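Side-chain contacts in polysaccharide deacetylase-like protein (Bacillus anthracis, PDB 4V33), which is a zinc-binding putative polysaccharide deacetylase, one of two required for osmotic stability and cell shape maintenance in its bacterium: residues K90-K95 and T107-G112; I63-I68 and I119-I124; N52-T55 and N60-I63; L185-W190 and L339-V344. All blocks are in the same frame, centred on the assembly; numbering follows the deposited sequence.

Contact 1: residues K90-K95 and T107-G112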
loop_
_atom_site.group_PDB
_atom_site.type_symbol
_atom_site.label_atom_id
_atom_site.label_comp_id
_atom_site.label_asym_id
_atom_site.label_seq_id
_atom_site.Cartn_x
_atom_site.Cartn_y
_atom_site.Cartn_z
ATOM N N LYS A 90 0.319 -21.897 -13.288
ATOM C CA LYS A 90 0.526 -22.629 -14.529
ATOM C C LYS A 90 1.974 -23.092 -14.556
ATOM O O LYS A 90 2.801 -22.645 -13.751
ATOM C CB LYS A 90 0.238 -21.743 -15.743
ATOM C CG LYS A 90 1.224 -20.590 -15.870
ATOM C CD LYS A 90 0.963 -19.735 -17.104
ATOM C CE LYS A 90 -0.338 -18.977 -16.987
ATOM N NZ LYS A 90 -0.425 -17.893 -18.007
ATOM N N SER A 91 2.286 -23.995 -15.472
ATOM C CA SER A 91 3.653 -24.470 -15.597
ATOM C C SER A 91 4.187 -24.171 -16.993
ATOM O O SER A 91 3.548 -24.497 -17.995
ATOM C CB SER A 91 3.706 -25.968 -15.313
ATOM O OG SER A 91 5.008 -26.498 -15.543
ATOM N N LEU A 92 5.363 -23.554 -17.048
ATOM C CA LEU A 92 5.991 -23.184 -18.310
ATOM C C LEU A 92 7.309 -23.940 -18.465
ATOM O O LEU A 92 8.168 -23.884 -17.586
ATOM C CB LEU A 92 6.236 -21.674 -18.360
ATOM C CG LEU A 92 5.000 -20.795 -18.117
ATOM C CD1 LEU A 92 5.366 -19.313 -18.070
ATOM C CD2 LEU A 92 3.941 -21.054 -19.174
ATOM N N SER A 93 7.455 -24.639 -19.587
ATOM C CA SER A 93 8.593 -25.520 -19.828
ATOM C C SER A 93 9.677 -24.851 -20.671
ATOM O O SER A 93 9.379 -24.159 -21.640
ATOM C CB SER A 93 8.108 -26.796 -20.526
ATOM O OG SER A 93 9.178 -27.555 -21.076
ATOM N N SER A 94 10.932 -25.053 -20.283
ATOM C CA SER A 94 12.062 -24.725 -21.148
ATOM C C SER A 94 12.898 -25.964 -21.432
ATOM O O SER A 94 13.252 -26.712 -20.518
ATOM C CB SER A 94 12.961 -23.670 -20.517
ATOM O OG SER A 94 14.100 -23.451 -21.335
ATOM N N LYS A 95 13.224 -26.172 -22.702
ATOM C CA LYS A 95 14.150 -27.239 -23.079
ATOM C C LYS A 95 15.418 -26.634 -23.677
ATOM O O LYS A 95 16.188 -27.316 -24.354
ATOM C CB LYS A 95 13.487 -28.215 -24.053
ATOM C CG LYS A 95 12.310 -28.977 -23.449
ATOM C CD LYS A 95 11.693 -29.944 -24.450
ATOM C CE LYS A 95 10.516 -30.689 -23.837
ATOM N NZ LYS A 95 9.936 -31.705 -24.764
ATOM N N THR A 107 4.401 -10.143 -18.305
ATOM C CA THR A 107 3.172 -9.967 -17.544
ATOM C C THR A 107 1.931 -10.135 -18.425
ATOM O O THR A 107 0.845 -10.412 -17.923
ATOM C CB THR A 107 3.134 -8.619 -16.801
ATOM O OG1 THR A 107 3.337 -7.550 -17.733
ATOM C CG2 THR A 107 4.221 -8.576 -15.731
ATOM N N LYS A 108 2.107 -9.991 -19.736
ATOM C CA LYS A 108 1.041 -10.257 -20.699
ATOM C C LYS A 108 0.533 -11.701 -20.582
ATOM O O LYS A 108 -0.621 -11.988 -20.903
ATOM C CB LYS A 108 1.540 -9.988 -22.122
ATOM C CG LYS A 108 0.509 -10.206 -23.217
ATOM C CD LYS A 108 1.114 -9.979 -24.599
ATOM C CE LYS A 108 0.134 -10.348 -25.707
ATOM N NZ LYS A 108 -1.097 -9.504 -25.679
ATOM N N GLU A 109 1.397 -12.602 -20.117
ATOM C CA GLU A 109 1.032 -14.010 -19.948
ATOM C C GLU A 109 0.195 -14.227 -18.695
ATOM O O GLU A 109 -0.263 -15.343 -18.434
ATOM C CB GLU A 109 2.280 -14.894 -19.856
ATOM C CG GLU A 109 3.172 -14.908 -21.087
ATOM C CD GLU A 109 4.434 -15.731 -20.863
ATOM O OE1 GLU A 109 5.377 -15.223 -20.216
ATOM O OE2 GLU A 109 4.478 -16.895 -21.319
ATOM N N PHE A 110 0.037 -13.173 -17.898
ATOM C CA PHE A 110 -0.749 -13.239 -16.670
ATOM C C PHE A 110 -1.765 -12.103 -16.627
ATOM O O PHE A 110 -1.889 -11.389 -15.631
ATOM C CB PHE A 110 0.161 -13.241 -15.436
ATOM C CG PHE A 110 1.070 -14.438 -15.370
ATOM C CD1 PHE A 110 2.244 -14.477 -16.115
ATOM C CD2 PHE A 110 0.741 -15.534 -14.588
ATOM C CE1 PHE A 110 3.078 -15.589 -16.071
ATOM C CE2 PHE A 110 1.573 -16.646 -14.536
ATOM C CZ PHE A 110 2.736 -16.673 -15.283
ATOM N N GLU A 111 -2.490 -11.965 -17.732
ATOM C CA GLU A 111 -3.582 -11.002 -17.863
ATOM C C GLU A 111 -3.136 -9.544 -17.698
ATOM O O GLU A 111 -3.955 -8.673 -17.401
ATOM C CB GLU A 111 -4.697 -11.319 -16.859
ATOM C CG GLU A 111 -5.251 -12.737 -16.941
ATOM C CD GLU A 111 -6.168 -13.047 -15.772
ATOM O OE1 GLU A 111 -7.378 -12.755 -15.875
ATOM O OE2 GLU A 111 -5.680 -13.561 -14.744
ATOM N N GLY A 112 -1.845 -9.283 -17.900
ATOM C CA GLY A 112 -1.310 -7.938 -17.731
ATOM C C GLY A 112 -1.118 -7.539 -16.277
ATOM O O GLY A 112 -0.819 -6.381 -15.965
#
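Lys90 sends its side chain from an edge strand of a fibronectin type III domain onto Phe110, in the turn between strands 103-106 and 115-124. Strand 90-94 belongs to the four-stranded sheet of this β-sandwich, and the turn crosses from the three-stranded sheet into it.

The polar part is a single hydrogen bond: Lys90 NZ donates to Glu109 O at 2.6 Å, meeting that oxygen nearly head-on, with a C=O...N angle of 161°. Glu109 closes the short 3-10 segment 107-109, whose Thr107 O takes the amides of Phe110 and Gly112 from opposite faces.

The same ammonium makes a cation-pi interaction, standing 4.2 Å from the centroid of the Phe110 ring and 12° off its normal. A turn about the CG-CD bond (chi3 68°) curls the lysine end round, and the methylenes pass beside the ring atoms CE2 and CZ, Lys90 CE lying 3.9 Å from Phe110 CE2. Phe105 and Phe117 are further ring neighbours of Phe110.

Electrostatics at longer range are modest. Glu109 OE2 stands 6.0 Å from Lys90 NZ, too far for a salt bridge but probably favourable, while Glu109 OE1 is held by the amide of Asp106. Leu92 adds a loose van der Waals touch, its CD1 4.1 Å from Glu109 OE2.

Contact 2: residues I63-I68 and I119-I124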
loop_
_atom_site.group_PDB
_atom_site.type_symbol
_atom_site.label_atom_id
_atom_site.label_comp_id
_atom_site.label_asym_id
_atom_site.label_seq_id
_atom_site.Cartn_x
_atom_site.Cartn_y
_atom_site.Cartn_z
ATOM N N ILE A 63 13.983 -15.543 -17.673
ATOM C CA ILE A 63 14.411 -16.334 -16.526
ATOM C C ILE A 63 15.441 -17.377 -16.960
ATOM O O ILE A 63 15.331 -17.956 -18.039
ATOM C CB ILE A 63 13.197 -17.031 -15.867
ATOM C CG1 ILE A 63 12.210 -15.980 -15.347
ATOM C CG2 ILE A 63 13.634 -17.957 -14.738
ATOM C CD1 ILE A 63 10.846 -16.544 -14.986
ATOM N N HIS A 64 16.452 -17.601 -16.126
ATOM C CA HIS A 64 17.456 -18.620 -16.405
ATOM C C HIS A 64 17.705 -19.461 -15.168
ATOM O O HIS A 64 17.393 -19.044 -14.050
ATOM C CB HIS A 64 18.780 -17.976 -16.816
ATOM C CG HIS A 64 18.663 -17.007 -17.950
ATOM N ND1 HIS A 64 18.703 -17.400 -19.271
ATOM C CD2 HIS A 64 18.518 -15.662 -17.960
ATOM C CE1 HIS A 64 18.586 -16.337 -20.046
ATOM N NE2 HIS A 64 18.470 -15.270 -19.277
ATOM N N MET A 65 18.289 -20.639 -15.368
ATOM C CA MET A 65 18.768 -21.429 -14.248
ATOM C C MET A 65 20.260 -21.699 -14.370
ATOM O O MET A 65 20.764 -21.992 -15.455
ATOM C CB MET A 65 18.027 -22.758 -14.140
ATOM C CG MET A 65 18.466 -23.576 -12.934
ATOM S SD MET A 65 17.311 -23.498 -11.562
ATOM C CE MET A 65 15.828 -23.579 -12.523
ATOM N N THR A 66 20.961 -21.602 -13.249
ATOM C CA THR A 66 22.368 -21.966 -13.203
ATOM C C THR A 66 22.615 -22.918 -12.042
ATOM O O THR A 66 21.699 -23.227 -11.277
ATOM C CB THR A 66 23.268 -20.725 -13.061
ATOM O OG1 THR A 66 22.809 -19.923 -11.964
ATOM C CG2 THR A 66 23.231 -19.899 -14.335
ATOM N N ASP A 67 23.852 -23.397 -11.933
ATOM C CA ASP A 67 24.281 -24.215 -10.803
ATOM C C ASP A 67 23.494 -25.519 -10.646
ATOM O O ASP A 67 23.402 -26.062 -9.544
ATOM C CB ASP A 67 24.221 -23.410 -9.499
ATOM C CG ASP A 67 24.997 -22.107 -9.579
ATOM O OD1 ASP A 67 26.014 -22.057 -10.301
ATOM O OD2 ASP A 67 24.587 -21.129 -8.917
ATOM N N ILE A 68 22.928 -26.020 -11.740
ATOM C CA ILE A 68 22.232 -27.305 -11.697
ATOM C C ILE A 68 23.251 -28.425 -11.610
ATOM O O ILE A 68 24.245 -28.421 -12.335
ATOM C CB ILE A 68 21.362 -27.545 -12.937
ATOM C CG1 ILE A 68 20.336 -26.430 -13.101
ATOM C CG2 ILE A 68 20.631 -28.880 -12.825
ATOM C CD1 ILE A 68 19.395 -26.649 -14.268
ATOM N N ILE A 119 7.925 -18.597 -8.172
ATOM C CA ILE A 119 8.467 -19.508 -9.170
ATOM C C ILE A 119 9.011 -20.755 -8.472
ATOM O O ILE A 119 9.868 -20.651 -7.598
ATOM C CB ILE A 119 9.623 -18.854 -9.971
ATOM C CG1 ILE A 119 9.178 -17.519 -10.582
ATOM C CG2 ILE A 119 10.135 -19.816 -11.055
ATOM C CD1 ILE A 119 10.331 -16.664 -11.109
ATOM N N GLU A 120 8.505 -21.927 -8.852
ATOM C CA GLU A 120 9.052 -23.196 -8.378
ATOM C C GLU A 120 9.555 -23.967 -9.577
ATOM O O GLU A 120 8.784 -24.264 -10.491
ATOM C CB GLU A 120 7.993 -24.057 -7.699
ATOM C CG GLU A 120 7.394 -23.528 -6.425
ATOM C CD GLU A 120 6.430 -24.539 -5.810
ATOM O OE1 GLU A 120 6.105 -25.548 -6.484
ATOM O OE2 GLU A 120 6.007 -24.333 -4.657
ATOM N N ALA A 121 10.835 -24.315 -9.568
ATOM C CA ALA A 121 11.423 -25.033 -10.691
ATOM C C ALA A 121 11.681 -26.493 -10.361
ATOM O O ALA A 121 12.175 -26.816 -9.285
ATOM C CB ALA A 121 12.713 -24.371 -11.114
ATOM N N ILE A 122 11.333 -27.367 -11.301
ATOM C CA ILE A 122 11.710 -28.771 -11.236
ATOM C C ILE A 122 12.434 -29.135 -12.515
ATOM O O ILE A 122 12.269 -28.475 -13.538
ATOM C CB ILE A 122 10.493 -29.718 -11.043
ATOM C CG1 ILE A 122 9.593 -29.734 -12.285
ATOM C CG2 ILE A 122 9.727 -29.359 -9.776
ATOM C CD1 ILE A 122 8.424 -30.705 -12.177
ATOM N N GLY A 123 13.267 -30.170 -12.448
ATOM C CA GLY A 123 13.967 -30.638 -13.624
ATOM C C GLY A 123 13.397 -31.962 -14.088
ATOM O O GLY A 123 12.845 -32.719 -13.285
ATOM N N ILE A 124 13.521 -32.239 -15.382
ATOM C CA ILE A 124 13.104 -33.523 -15.937
ATOM C C ILE A 124 14.306 -34.194 -16.584
ATOM O O ILE A 124 14.980 -33.581 -17.415
ATOM C CB ILE A 124 12.024 -33.353 -17.025
ATOM C CG1 ILE A 124 10.984 -32.303 -16.615
ATOM C CG2 ILE A 124 11.383 -34.710 -17.360
ATOM C CD1 ILE A 124 10.175 -32.680 -15.403
#
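Ile63 and Ile119 meet tip to tip in the core of a fibronectin type III sandwich, where strand 60-66 of the three-stranded sheet faces strand 115-124 of the four-stranded one. Ile63 is matched with Ile119 and Met65 with Ala121, yet the α-carbons stay far apart, 10.0 Å from Ile63 CA to Ile119 CA and 8.9 Å from Met65 CA to Ala121 CA. No hydrogen bond joins the two segments; side chains alone span the gap.

The two isoleucines adopt nearly the same shape. In each, CG1 is anti to the carbonyl carbon (chi1 -62° in Ile63, -54° in Ile119), and CD1 continues outward in an extended arm. The extended arms bring the terminal methyls together, Ile63 CD1 to Ile119 CD1 at 3.9 Å. Ile49 of strand 48-51 packs against both, Tyr77 lies beside Ile63, and Ile138 of strand 130-140 flanks Ile119.

The second bridge is lopsided, a long side chain against a short one. Met65 was deposited in two conformers, so its part holds for one of them. In that conformer CG lies anti to the backbone N, and the chain then twists at chi2 (102°), away from the staggered positions, and bends again about the sulfur bond. Tyr77 and Leu133 also border this methionine. The folded chain delivers its methyl rather than its sulfur to the opposing strand, Met65 CE ending 3.5 Å from Ala121 CB.

Contact 3: residues N52-T55 and N60-I63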
loop_
_atom_site.group_PDB
_atom_site.type_symbol
_atom_site.label_atom_id
_atom_site.label_comp_id
_atom_site.label_asym_id
_atom_site.label_seq_id
_atom_site.Cartn_x
_atom_site.Cartn_y
_atom_site.Cartn_z
ATOM N N ASN A 52 16.979 -11.544 -16.088
ATOM C CA ASN A 52 17.518 -10.268 -16.532
ATOM C C ASN A 52 16.962 -9.146 -15.663
ATOM O O ASN A 52 15.781 -9.154 -15.323
ATOM C CB ASN A 52 17.189 -10.023 -18.005
ATOM C CG ASN A 52 17.795 -11.069 -18.918
ATOM O OD1 ASN A 52 18.702 -11.800 -18.525
ATOM N ND2 ASN A 52 17.298 -11.141 -20.146
ATOM N N PRO A 53 17.818 -8.186 -15.282
ATOM C CA PRO A 53 17.411 -7.105 -14.379
ATOM C C PRO A 53 16.155 -6.379 -14.850
ATOM O O PRO A 53 15.975 -6.160 -16.048
ATOM C CB PRO A 53 18.605 -6.153 -14.419
ATOM C CG PRO A 53 19.764 -7.032 -14.712
ATOM C CD PRO A 53 19.246 -8.102 -15.636
ATOM N N ILE A 54 15.292 -6.023 -13.908
ATOM C CA ILE A 54 14.100 -5.257 -14.224
ATOM C C ILE A 54 14.049 -3.999 -13.378
ATOM O O ILE A 54 14.771 -3.878 -12.388
ATOM C CB ILE A 54 12.815 -6.070 -13.991
ATOM C CG1 ILE A 54 12.779 -6.620 -12.563
ATOM C CG2 ILE A 54 12.710 -7.187 -15.015
ATOM C CD1 ILE A 54 11.461 -7.291 -12.194
ATOM N N THR A 55 13.206 -3.057 -13.786
ATOM C CA THR A 55 12.945 -1.862 -12.993
ATOM C C THR A 55 11.448 -1.783 -12.770
ATOM O O THR A 55 10.701 -2.646 -13.234
ATOM C CB THR A 55 13.406 -0.580 -13.704
ATOM O OG1 THR A 55 12.567 -0.328 -14.841
ATOM C CG2 THR A 55 14.856 -0.702 -14.149
ATOM N N ASN A 60 8.479 -7.234 -18.718
ATOM C CA ASN A 60 8.978 -8.558 -19.059
ATOM C C ASN A 60 10.456 -8.753 -18.742
ATOM O O ASN A 60 11.167 -7.804 -18.401
ATOM C CB ASN A 60 8.679 -8.894 -20.529
ATOM C CG ASN A 60 9.284 -7.898 -21.501
ATOM O OD1 ASN A 60 10.433 -7.484 -21.359
ATOM N ND2 ASN A 60 8.504 -7.511 -22.503
ATOM N N THR A 61 10.904 -9.998 -18.847
ATOM C CA THR A 61 12.304 -10.345 -18.639
ATOM C C THR A 61 12.531 -11.761 -19.145
ATOM O O THR A 61 11.644 -12.351 -19.760
ATOM C CB THR A 61 12.699 -10.271 -17.147
ATOM O OG1 THR A 61 14.105 -10.502 -17.012
ATOM C CG2 THR A 61 11.933 -11.308 -16.326
ATOM N N THR A 62 13.721 -12.296 -18.903
ATOM C CA THR A 62 14.003 -13.686 -19.223
ATOM C C THR A 62 14.555 -14.386 -17.991
ATOM O O THR A 62 15.474 -13.888 -17.343
ATOM C CB THR A 62 15.008 -13.807 -20.380
ATOM O OG1 THR A 62 14.488 -13.130 -21.533
ATOM C CG2 THR A 62 15.262 -15.268 -20.721
ATOM N N ILE A 63 13.983 -15.543 -17.673
ATOM C CA ILE A 63 14.411 -16.334 -16.526
ATOM C C ILE A 63 15.441 -17.377 -16.960
ATOM O O ILE A 63 15.331 -17.956 -18.039
ATOM C CB ILE A 63 13.197 -17.031 -15.867
ATOM C CG1 ILE A 63 12.210 -15.980 -15.347
ATOM C CG2 ILE A 63 13.634 -17.957 -14.738
ATOM C CD1 ILE A 63 10.846 -16.544 -14.986
HETATM O O HOH W 1 14.232 -6.994 -18.346
#
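Thr61 holds OG1 anti to its own backbone N (chi1 -175°), which aims the hydroxyl across at the main chain of Asn52, while Asn52 carries CG anti to its carbonyl carbon (chi1 -62°) and lays its amide alongside Thr62. The hydroxyl donates to Asn52 O, with Thr61 OG1 2.7 Å from the acceptor. It approaches at a wide slant, the C=O...O angle being 115°, and somewhat above the carbonyl plane. A routine backbone bond follows beside it, Asn52 N to Thr62 O at 3.1 Å. Thr62 N, buried here, has no partner in the model.

The side chains of Asn52 and Thr62 lie side by side and point the same way. They meet by packing, with Asn52 ND2 3.5 Å from Thr62 CB. Farther along, Ile54 crosses Thr61 at about a right angle, and its branch methyl makes the touch, Ile54 CG2 to Thr61 CB at 3.7 Å. Ile138 of strand 130-140 borders both of these residues.

Where the chains diverge, a water takes over. It donates to Pro53 O at 3.0 Å and to Asn60 O at 3.2 Å, bridging two carbonyls that could not bond to each other. Side-chain, main-chain and water links together close the turn between strands 48-51 and 60-66, the antiparallel pair that opens the three-stranded sheet of this fibronectin type III domain.

Contact 4: residues L185-W190 and L339-V344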
loop_
_atom_site.group_PDB
_atom_site.type_symbol
_atom_site.label_atom_id
_atom_site.label_comp_id
_atom_site.label_asym_id
_atom_site.label_seq_id
_atom_site.Cartn_x
_atom_site.Cartn_y
_atom_site.Cartn_z
ATOM N N LEU A 185 -5.347 -1.308 2.419
ATOM C CA LEU A 185 -4.200 -1.566 3.276
ATOM C C LEU A 185 -3.907 -0.383 4.177
ATOM O O LEU A 185 -4.354 0.741 3.926
ATOM C CB LEU A 185 -2.947 -1.840 2.441
ATOM C CG LEU A 185 -2.966 -3.072 1.539
ATOM C CD1 LEU A 185 -1.679 -3.127 0.725
ATOM C CD2 LEU A 185 -3.149 -4.348 2.358
ATOM N N THR A 186 -3.141 -0.654 5.229
ATOM C CA THR A 186 -2.549 0.388 6.065
ATOM C C THR A 186 -1.049 0.123 6.121
ATOM O O THR A 186 -0.591 -0.909 5.638
ATOM C CB THR A 186 -3.150 0.404 7.487
ATOM O OG1 THR A 186 -3.025 -0.894 8.092
ATOM C CG2 THR A 186 -4.622 0.791 7.432
ATOM N N PHE A 187 -0.269 1.017 6.722
ATOM C CA PHE A 187 1.186 0.908 6.613
ATOM C C PHE A 187 1.800 -0.284 7.348
ATOM O O PHE A 187 2.922 -0.682 7.053
ATOM C CB PHE A 187 1.868 2.237 6.990
ATOM C CG PHE A 187 1.665 3.299 5.956
ATOM C CD1 PHE A 187 2.362 3.247 4.753
ATOM C CD2 PHE A 187 0.729 4.311 6.145
ATOM C CE1 PHE A 187 2.156 4.197 3.771
ATOM C CE2 PHE A 187 0.513 5.269 5.163
ATOM C CZ PHE A 187 1.227 5.213 3.973
ATOM N N GLU A 188 1.049 -0.872 8.272
ATOM C CA GLU A 188 1.473 -2.120 8.902
ATOM C C GLU A 188 1.614 -3.255 7.882
ATOM O O GLU A 188 2.307 -4.242 8.139
ATOM C CB GLU A 188 0.486 -2.540 9.990
ATOM C CG GLU A 188 0.401 -1.573 11.153
ATOM C CD GLU A 188 -0.586 -0.441 10.924
ATOM O OE1 GLU A 188 -1.137 -0.319 9.806
ATOM O OE2 GLU A 188 -0.821 0.315 11.890
ATOM N N ARG A 189 0.960 -3.110 6.732
ATOM C CA ARG A 189 1.044 -4.113 5.672
ATOM C C ARG A 189 1.745 -3.567 4.439
ATOM O O ARG A 189 1.447 -3.990 3.323
ATOM C CB ARG A 189 -0.348 -4.615 5.296
ATOM C CG ARG A 189 -0.972 -5.511 6.347
ATOM C CD ARG A 189 -2.292 -6.071 5.823
ATOM N NE ARG A 189 -2.081 -7.053 4.765
ATOM C CZ ARG A 189 -3.060 -7.585 4.039
ATOM N NH1 ARG A 189 -4.318 -7.216 4.244
ATOM N NH2 ARG A 189 -2.784 -8.493 3.111
ATOM N N TRP A 190 2.668 -2.624 4.628
ATOM C CA TRP A 190 3.424 -2.091 3.497
ATOM C C TRP A 190 4.122 -3.213 2.723
ATOM O O TRP A 190 4.209 -3.176 1.489
ATOM C CB TRP A 190 4.468 -1.060 3.952
ATOM C CG TRP A 190 5.143 -0.433 2.782
ATOM C CD1 TRP A 190 6.442 -0.596 2.391
ATOM C CD2 TRP A 190 4.537 0.428 1.822
ATOM N NE1 TRP A 190 6.677 0.121 1.240
ATOM C CE2 TRP A 190 5.524 0.759 0.872
ATOM C CE3 TRP A 190 3.247 0.952 1.668
ATOM C CZ2 TRP A 190 5.263 1.593 -0.211
ATOM C CZ3 TRP A 190 2.989 1.777 0.594
ATOM C CH2 TRP A 190 3.994 2.091 -0.332
ATOM N N LEU A 339 9.228 8.527 2.537
ATOM C CA LEU A 339 9.008 9.737 3.326
ATOM C C LEU A 339 8.574 10.901 2.435
ATOM O O LEU A 339 8.536 12.050 2.878
ATOM C CB LEU A 339 10.294 10.121 4.076
ATOM C CG LEU A 339 10.816 9.052 5.043
ATOM C CD1 LEU A 339 12.164 9.440 5.628
ATOM C CD2 LEU A 339 9.811 8.796 6.159
ATOM N N LYS A 340 8.272 10.601 1.174
ATOM C CA LYS A 340 7.888 11.615 0.196
ATOM C C LYS A 340 6.750 11.098 -0.674
ATOM O O LYS A 340 6.714 11.345 -1.882
ATOM C CB LYS A 340 9.082 11.980 -0.691
ATOM C CG LYS A 340 10.205 12.667 0.054
ATOM C CD LYS A 340 11.236 13.234 -0.902
ATOM C CE LYS A 340 12.185 12.172 -1.389
ATOM N NZ LYS A 340 13.460 12.795 -1.880
ATOM N N MET A 341 5.818 10.392 -0.047
ATOM C CA MET A 341 4.799 9.640 -0.773
ATOM C C MET A 341 3.664 10.524 -1.298
ATOM O O MET A 341 3.009 11.230 -0.531
ATOM C CB MET A 341 4.250 8.532 0.138
ATOM C CG MET A 341 3.392 7.481 -0.535
ATOM S SD MET A 341 3.145 6.048 0.549
ATOM C CE MET A 341 4.793 5.346 0.580
ATOM N N LYS A 342 3.429 10.458 -2.606
ATOM C CA LYS A 342 2.343 11.203 -3.240
ATOM C C LYS A 342 0.984 10.689 -2.791
ATOM O O LYS A 342 0.849 9.533 -2.374
ATOM C CB LYS A 342 2.408 11.052 -4.758
ATOM C CG LYS A 342 3.604 11.679 -5.445
ATOM C CD LYS A 342 3.623 11.208 -6.897
ATOM C CE LYS A 342 4.765 11.808 -7.685
ATOM N NZ LYS A 342 4.793 11.243 -9.064
ATOM N N ARG A 343 -0.028 11.543 -2.914
ATOM C CA ARG A 343 -1.397 11.156 -2.605
ATOM C C ARG A 343 -2.393 11.640 -3.651
ATOM O O ARG A 343 -2.147 12.607 -4.378
ATOM C CB ARG A 343 -1.812 11.638 -1.211
ATOM C CG ARG A 343 -1.057 10.934 -0.082
ATOM C CD ARG A 343 -1.758 11.125 1.243
ATOM N NE ARG A 343 -1.491 12.445 1.820
ATOM C CZ ARG A 343 -2.078 12.890 2.922
ATOM N NH1 ARG A 343 -2.983 12.132 3.542
ATOM N NH2 ARG A 343 -1.758 14.089 3.409
ATOM N N VAL A 344 -3.522 10.943 -3.713
ATOM C CA VAL A 344 -4.623 11.325 -4.592
ATOM C C VAL A 344 -5.671 12.079 -3.772
ATOM O O VAL A 344 -6.289 11.515 -2.865
ATOM C CB VAL A 344 -5.254 10.071 -5.246
ATOM C CG1 VAL A 344 -6.441 10.470 -6.124
ATOM C CG2 VAL A 344 -4.204 9.301 -6.061
#
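Met341 sets its sulfur at the edge of Phe187 and its methyl against the indole of Trp190, two aromatic residues of the turn that follows strand 183-185. Strand 341-345 is part of the parallel sheet of the deacetylase domain, whose family folds as a distorted (β/α) barrel, and the contact packs the turn against that strand. Met341 has two deposited conformers; what follows describes one.

Both rings make Met-aromatic contacts, in different ways. The sulfur lies in the plane of Phe187, at the ring edge: SD is 5.1 Å from the centroid and 85° off the normal, with Phe187 CE1 its nearest atom at 3.8 Å. Against Trp190 the same SD stands obliquely, 46° off the normal of the six-membered ring. CG of Met341 is anti to its backbone N (chi1 -168°) and the chain stays extended to SD, then bends so that the methyl turns to the indole. Phe320 stacks on Phe187 and also meets Trp190, widening the aromatic cluster.

Within the turn, Thr186 OG1 donates to Glu188 OE1 at 2.6 Å, and Glu188 OE2 is hydrogen-bonded to Ser260 OG. The closest approach across the contact is methyl to indole, Met341 CE to Trp190 CH2 at 3.5 Å.

In the fold
Contacts 1, 2 and 3 belong to the fibronectin type III sandwich, whereas contact 4 lies in the deacetylase domain, its centre 31 Å from that of contact 1 and 35 Å from that of contact 2. Contacts 2 and 4 are buried and free of hydrogen bonds across their segments: methyl against methyl in the sandwich core, sulfur and aromatic in the barrel. Contact 3 is a surface contact of main-chain, hydroxyl and water bonds, and contact 1, partly buried, mixes an ammonium with a carbonyl and a ring. Contacts 2 and 3 share strand 60-66 and Ile63, which faces inward to contact 2; contacts 1 and 2 both reach the four-stranded sheet.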